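Long-range contact in DNA damage response protein Rtt109, putative (Neosartorya fumigata, PDB 5ZB9), which probably acetylates a lysine of histone H3, using acetyl-CoA as the acetyl donor: residues His416-Phe430 with Ala448-Val462. Sequence-based numbering, arbitrary orientation. Where two conformers were deposited one is given.
Sequences HAVLSEEDYKAAINF and AWAEKVASLADQLWV
Phe430 lies across helix 439-457, with CG of Lys452 over one ring face, a CH-pi contact 4.0 Å from the ring centroid. With chi1 at -175°, Phe430 swings its ring away from its own amide N and out toward residues 448-452; its CE2 reaches CA of Trp449 at 3.7 Å, and CB of Ala448 lies close to the same atom. The bend of Lys452 at chi2 (68°) takes its chain obliquely across the face, CG over it and CD near CD1. Trp449 turns its indole edge to helix 421-432: NE1 donates to Ala427 O at 2.8 Å, with the acceptor in the ring plane but the donor well above the carbonyl plane. This bond ties the indole to an oxygen midway along helix 421-432, while CG2 of Val453, one turn on, covers the centre of one indole face. Further along, Leu456 splits its two methyls: CD1 meets Asp423 O and CB of Ala427, whereas CD2 rests against the Asp423 carboxylate. On the last turn of helix 439-457, CB of Ala457 meets CB of Ala417 at 3.6 Å and CD2 of Leu419 leans on Leu456 and Ala457. The chain then turns through a Schellman motif at Asp458, and Gln459 NE2 donates almost straight to His416 O (3.1 Å, 172°). The result is an antiparallel helical hairpin, the axes of 421-430 and 448-457 approaching to 9.9 Å, packed on one side of the mixed sheet: Ala427 and Val453 both touch Ile28 of strand 22-35, Trp449 reaches Ala58 of strand 50-61, and strand 417-419 pairs in parallel with strand 22-35.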
loop_
_atom_site.group_PDB
_atom_site.type_symbol
_atom_site.label_atom_id
_atom_site.label_comp_id
_atom_site.label_asym_id
_atom_site.label_seq_id
_atom_site.Cartn_x
_atom_site.Cartn_y
_atom_site.Cartn_z
ATOM N N HIS A 416 -14.907 -7.213 9.055
ATOM C CA HIS A 416 -16.179 -7.838 9.369
ATOM C C HIS A 416 -16.004 -9.334 9.598
ATOM O O HIS A 416 -16.720 -9.936 10.393
ATOM C CB HIS A 416 -17.176 -7.581 8.243
ATOM C CG HIS A 416 -17.443 -6.131 8.007
ATOM N ND1 HIS A 416 -17.015 -5.469 6.876
ATOM C CD2 HIS A 416 -18.082 -5.207 8.763
ATOM C CE1 HIS A 416 -17.385 -4.202 6.943
ATOM N NE2 HIS A 416 -18.035 -4.017 8.077
ATOM N N ALA A 417 -15.044 -9.927 8.895
ATOM C CA ALA A 417 -14.719 -11.335 9.060
ATOM C C ALA A 417 -13.215 -11.543 9.131
ATOM O O ALA A 417 -12.469 -11.112 8.250
ATOM C CB ALA A 417 -15.306 -12.153 7.922
ATOM N N VAL A 418 -12.772 -12.192 10.195
ATOM C CA VAL A 418 -11.389 -12.616 10.297
ATOM C C VAL A 418 -11.291 -14.066 9.852
ATOM O O VAL A 418 -11.808 -14.958 10.514
ATOM C CB VAL A 418 -10.859 -12.466 11.722
ATOM C CG1 VAL A 418 -9.424 -12.950 11.799
ATOM C CG2 VAL A 418 -10.981 -11.008 12.177
ATOM N N LEU A 419 -10.647 -14.293 8.713
ATOM C CA LEU A 419 -10.527 -15.630 8.160
ATOM C C LEU A 419 -9.153 -16.219 8.416
ATOM O O LEU A 419 -8.175 -15.492 8.609
ATOM C CB LEU A 419 -10.800 -15.618 6.660
ATOM C CG LEU A 419 -12.138 -15.009 6.285
ATOM C CD1 LEU A 419 -12.303 -14.959 4.768
ATOM C CD2 LEU A 419 -13.259 -15.804 6.938
ATOM N N SER A 420 -9.087 -17.545 8.422
ATOM C CA SER A 420 -7.810 -18.236 8.426
ATOM C C SER A 420 -7.063 -17.872 7.148
ATOM O O SER A 420 -7.676 -17.454 6.158
ATOM C CB SER A 420 -8.008 -19.749 8.518
ATOM O OG SER A 420 -8.601 -20.258 7.327
ATOM N N GLU A 421 -5.746 -18.029 7.169
ATOM C CA GLU A 421 -4.940 -17.814 5.978
ATOM C C GLU A 421 -5.505 -18.567 4.774
ATOM O O GLU A 421 -5.586 -18.026 3.667
ATOM C CB GLU A 421 -3.502 -18.240 6.238
ATOM C CG GLU A 421 -2.594 -18.117 5.037
ATOM C CD GLU A 421 -1.139 -18.012 5.441
ATOM O OE1 GLU A 421 -0.878 -17.523 6.563
ATOM O OE2 GLU A 421 -0.263 -18.418 4.644
ATOM N N GLU A 422 -5.916 -19.807 5.013
ATOM C CA GLU A 422 -6.483 -20.664 3.980
ATOM C C GLU A 422 -7.809 -20.121 3.437
ATOM O O GLU A 422 -8.013 -20.056 2.221
ATOM C CB GLU A 422 -6.677 -22.080 4.536
ATOM C CG GLU A 422 -7.336 -23.055 3.573
ATOM C CD GLU A 422 -7.706 -24.378 4.233
ATOM O OE1 GLU A 422 -7.424 -25.440 3.633
ATOM O OE2 GLU A 422 -8.286 -24.353 5.345
ATOM N N ASP A 423 -8.708 -19.727 4.337
ATOM C CA ASP A 423 -10.022 -19.226 3.932
ATOM C C ASP A 423 -9.960 -17.870 3.234
ATOM O O ASP A 423 -10.757 -17.593 2.327
ATOM C CB ASP A 423 -10.947 -19.133 5.143
ATOM C CG ASP A 423 -11.352 -20.494 5.664
ATOM O OD1 ASP A 423 -11.157 -21.480 4.926
ATOM O OD2 ASP A 423 -11.870 -20.577 6.800
ATOM N N TYR A 424 -9.026 -17.028 3.666
ATOM C CA TYR A 424 -8.829 -15.727 3.037
ATOM C C TYR A 424 -8.417 -15.912 1.575
ATOM O O TYR A 424 -9.018 -15.309 0.674
ATOM C CB TYR A 424 -7.784 -14.904 3.802
ATOM C CG TYR A 424 -7.498 -13.556 3.184
ATOM C CD1 TYR A 424 -8.204 -12.423 3.578
ATOM C CD2 TYR A 424 -6.526 -13.416 2.199
ATOM C CE1 TYR A 424 -7.949 -11.185 3.006
ATOM C CE2 TYR A 424 -6.269 -12.188 1.616
ATOM C CZ TYR A 424 -6.978 -11.074 2.026
ATOM O OH TYR A 424 -6.709 -9.855 1.448
ATOM N N LYS A 425 -7.403 -16.749 1.348
ATOM C CA LYS A 425 -7.006 -17.136 -0.009
ATOM C C LYS A 425 -8.184 -17.655 -0.827
ATOM O O LYS A 425 -8.333 -17.313 -1.998
ATOM C CB LYS A 425 -5.915 -18.203 0.030
ATOM C CG LYS A 425 -4.522 -17.698 0.387
ATOM C CD LYS A 425 -3.561 -18.872 0.640
ATOM C CE LYS A 425 -2.120 -18.535 0.265
ATOM N NZ LYS A 425 -1.942 -18.392 -1.216
ATOM N N ALA A 426 -9.032 -18.473 -0.210
ATOM C CA ALA A 426 -10.182 -19.025 -0.922
ATOM C C ALA A 426 -11.178 -17.928 -1.261
ATOM O O ALA A 426 -11.845 -17.987 -2.290
ATOM C CB ALA A 426 -10.856 -20.125 -0.102
ATOM N N ALA A 427 -11.271 -16.920 -0.399
ATOM C CA ALA A 427 -12.187 -15.810 -0.639
ATOM C C ALA A 427 -11.725 -14.977 -1.829
ATOM O O ALA A 427 -12.537 -14.594 -2.672
ATOM C CB ALA A 427 -12.318 -14.937 0.609
ATOM N N ILE A 428 -10.424 -14.701 -1.898
ATOM C CA ILE A 428 -9.878 -13.908 -3.004
ATOM C C ILE A 428 -9.894 -14.698 -4.314
ATOM O O ILE A 428 -10.296 -14.181 -5.356
ATOM C CB ILE A 428 -8.431 -13.424 -2.723
ATOM C CG1 ILE A 428 -8.361 -12.652 -1.400
ATOM C CG2 ILE A 428 -7.926 -12.557 -3.865
ATOM C CD1 ILE A 428 -9.375 -11.534 -1.289
ATOM N N ASN A 429 -9.471 -15.957 -4.258
ATOM C CA ASN A 429 -9.464 -16.790 -5.454
ATOM C C ASN A 429 -10.855 -16.999 -6.025
ATOM O O ASN A 429 -11.027 -16.995 -7.241
ATOM C CB ASN A 429 -8.823 -18.135 -5.161
ATOM C CG ASN A 429 -7.340 -18.025 -4.959
ATOM O OD1 ASN A 429 -6.692 -17.138 -5.519
ATOM N ND2 ASN A 429 -6.785 -18.917 -4.151
ATOM N N PHE A 430 -11.846 -17.178 -5.155
ATOM C CA PHE A 430 -13.226 -17.324 -5.606
ATOM C C PHE A 430 -13.642 -16.100 -6.413
ATOM O O PHE A 430 -14.261 -16.217 -7.470
ATOM C CB PHE A 430 -14.174 -17.521 -4.420
ATOM C CG PHE A 430 -15.597 -17.804 -4.822
ATOM C CD1 PHE A 430 -16.042 -19.113 -4.978
ATOM C CD2 PHE A 430 -16.491 -16.766 -5.047
ATOM C CE1 PHE A 430 -17.347 -19.377 -5.349
ATOM C CE2 PHE A 430 -17.801 -17.023 -5.430
ATOM C CZ PHE A 430 -18.229 -18.330 -5.578
ATOM N N ALA A 448 -22.721 -14.137 -5.547
ATOM C CA ALA A 448 -22.022 -15.395 -5.326
ATOM C C ALA A 448 -20.856 -15.234 -4.357
ATOM O O ALA A 448 -20.701 -16.034 -3.432
ATOM C CB ALA A 448 -21.536 -15.968 -6.657
ATOM N N TRP A 449 -20.032 -14.209 -4.568
ATOM C CA TRP A 449 -18.881 -13.981 -3.694
ATOM C C TRP A 449 -19.327 -13.606 -2.272
ATOM O O TRP A 449 -18.711 -14.023 -1.292
ATOM C CB TRP A 449 -17.968 -12.891 -4.268
ATOM C CG TRP A 449 -16.736 -12.647 -3.422
ATOM C CD1 TRP A 449 -15.615 -13.426 -3.353
ATOM C CD2 TRP A 449 -16.513 -11.553 -2.523
ATOM N NE1 TRP A 449 -14.714 -12.890 -2.466
ATOM C CE2 TRP A 449 -15.240 -11.738 -1.945
ATOM C CE3 TRP A 449 -17.268 -10.436 -2.152
ATOM C CZ2 TRP A 449 -14.704 -10.847 -1.012
ATOM C CZ3 TRP A 449 -16.736 -9.553 -1.221
ATOM C CH2 TRP A 449 -15.468 -9.764 -0.664
ATOM N N ALA A 450 -20.403 -12.827 -2.172
ATOM C CA ALA A 450 -20.909 -12.378 -0.880
ATOM C C ALA A 450 -21.352 -13.563 -0.039
ATOM O O ALA A 450 -21.118 -13.604 1.173
ATOM C CB ALA A 450 -22.060 -11.395 -1.067
ATOM N N GLU A 451 -21.981 -14.534 -0.692
ATOM C CA GLU A 451 -22.428 -15.743 -0.013
ATOM C C GLU A 451 -21.253 -16.622 0.388
ATOM O O GLU A 451 -21.243 -17.194 1.480
ATOM C CB GLU A 451 -23.394 -16.518 -0.900
ATOM C CG GLU A 451 -24.729 -15.830 -1.073
ATOM C CD GLU A 451 -25.581 -16.482 -2.139
ATOM O OE1 GLU A 451 -25.050 -17.338 -2.879
ATOM O OE2 GLU A 451 -26.781 -16.141 -2.238
ATOM N N LYS A 452 -20.268 -16.727 -0.500
ATOM C CA LYS A 452 -19.058 -17.496 -0.228
ATOM C C LYS A 452 -18.321 -16.950 0.987
ATOM O O LYS A 452 -17.847 -17.708 1.841
ATOM C CB LYS A 452 -18.135 -17.476 -1.443
ATOM C CG LYS A 452 -16.823 -18.196 -1.225
ATOM C CD LYS A 452 -17.041 -19.681 -1.082
ATOM C CE LYS A 452 -15.733 -20.397 -0.809
ATOM N NZ LYS A 452 -15.964 -21.824 -0.443
ATOM N N VAL A 453 -18.221 -15.628 1.056
ATOM C CA VAL A 453 -17.579 -14.984 2.191
ATOM C C VAL A 453 -18.338 -15.305 3.473
ATOM O O VAL A 453 -17.739 -15.712 4.470
ATOM C CB VAL A 453 -17.498 -13.461 2.002
ATOM C CG1 VAL A 453 -17.014 -12.797 3.274
ATOM C CG2 VAL A 453 -16.579 -13.135 0.859
ATOM N N ALA A 454 -19.658 -15.134 3.428
ATOM C CA ALA A 454 -20.527 -15.449 4.561
ATOM C C ALA A 454 -20.320 -16.880 5.037
ATOM O O ALA A 454 -20.240 -17.133 6.236
ATOM C CB ALA A 454 -21.987 -15.223 4.193
ATOM N N SER A 455 -20.218 -17.811 4.094
ATOM C CA SER A 455 -20.020 -19.217 4.422
ATOM C C SER A 455 -18.682 -19.447 5.113
ATOM O O SER A 455 -18.602 -20.170 6.110
ATOM C CB SER A 455 -20.114 -20.077 3.162
ATOM O OG SER A 455 -21.342 -19.858 2.487
ATOM N N LEU A 456 -17.630 -18.836 4.578
ATOM C CA LEU A 456 -16.295 -18.999 5.151
ATOM C C LEU A 456 -16.219 -18.357 6.533
ATOM O O LEU A 456 -15.501 -18.828 7.413
ATOM C CB LEU A 456 -15.235 -18.388 4.237
ATOM C CG LEU A 456 -15.052 -18.990 2.848
ATOM C CD1 LEU A 456 -14.306 -18.007 1.955
ATOM C CD2 LEU A 456 -14.301 -20.303 2.949
ATOM N N ALA A 457 -16.970 -17.273 6.703
ATOM C CA ALA A 457 -16.960 -16.492 7.937
ATOM C C ALA A 457 -17.820 -17.110 9.025
ATOM O O ALA A 457 -17.727 -16.716 10.192
ATOM C CB ALA A 457 -17.442 -15.080 7.658
ATOM N N ASP A 458 -18.660 -18.065 8.631
ATOM C CA ASP A 458 -19.725 -18.561 9.491
ATOM C C ASP A 458 -20.570 -17.402 10.007
ATOM O O ASP A 458 -20.746 -17.241 11.218
ATOM C CB ASP A 458 -19.169 -19.376 10.664
ATOM C CG ASP A 458 -18.714 -20.760 10.247
ATOM O OD1 ASP A 458 -19.117 -21.223 9.154
ATOM O OD2 ASP A 458 -17.960 -21.387 11.021
ATOM N N GLN A 459 -21.058 -16.591 9.069
ATOM C CA GLN A 459 -22.100 -15.600 9.316
ATOM C C GLN A 459 -23.173 -15.780 8.244
ATOM O O GLN A 459 -22.940 -16.457 7.241
ATOM C CB GLN A 459 -21.533 -14.179 9.296
ATOM C CG GLN A 459 -20.456 -13.908 10.363
ATOM C CD GLN A 459 -19.696 -12.595 10.126
ATOM O OE1 GLN A 459 -20.251 -11.626 9.601
ATOM N NE2 GLN A 459 -18.419 -12.567 10.508
ATOM N N LEU A 460 -24.353 -15.209 8.457
ATOM C CA LEU A 460 -25.425 -15.303 7.468
ATOM C C LEU A 460 -25.242 -14.268 6.378
ATOM O O LEU A 460 -25.656 -14.454 5.236
ATOM C CB LEU A 460 -26.797 -15.103 8.113
ATOM C CG LEU A 460 -27.443 -16.216 8.933
ATOM C CD1 LEU A 460 -26.745 -16.384 10.273
ATOM C CD2 LEU A 460 -28.916 -15.895 9.133
ATOM N N TRP A 461 -24.634 -13.156 6.760
ATOM C CA TRP A 461 -24.466 -12.016 5.882
ATOM C C TRP A 461 -23.296 -11.226 6.434
ATOM O O TRP A 461 -23.250 -10.940 7.628
ATOM C CB TRP A 461 -25.748 -11.190 5.835
ATOM C CG TRP A 461 -25.850 -10.178 4.739
ATOM C CD1 TRP A 461 -26.357 -10.373 3.488
ATOM C CD2 TRP A 461 -25.491 -8.795 4.815
ATOM N NE1 TRP A 461 -26.314 -9.202 2.769
ATOM C CE2 TRP A 461 -25.788 -8.215 3.563
ATOM C CE3 TRP A 461 -24.935 -7.992 5.812
ATOM C CZ2 TRP A 461 -25.546 -6.873 3.284
ATOM C CZ3 TRP A 461 -24.698 -6.656 5.534
ATOM C CH2 TRP A 461 -25.002 -6.113 4.281
ATOM N N VAL A 462 -22.333 -10.910 5.577
ATOM C CA VAL A 462 -21.133 -10.199 5.997
ATOM C C VAL A 462 -21.137 -8.762 5.478
ATOM O O VAL A 462 -21.505 -8.505 4.330
ATOM C CB VAL A 462 -19.862 -10.924 5.508
ATOM C CG1 VAL A 462 -18.611 -10.078 5.753
ATOM C CG2 VAL A 462 -19.740 -12.284 6.184
#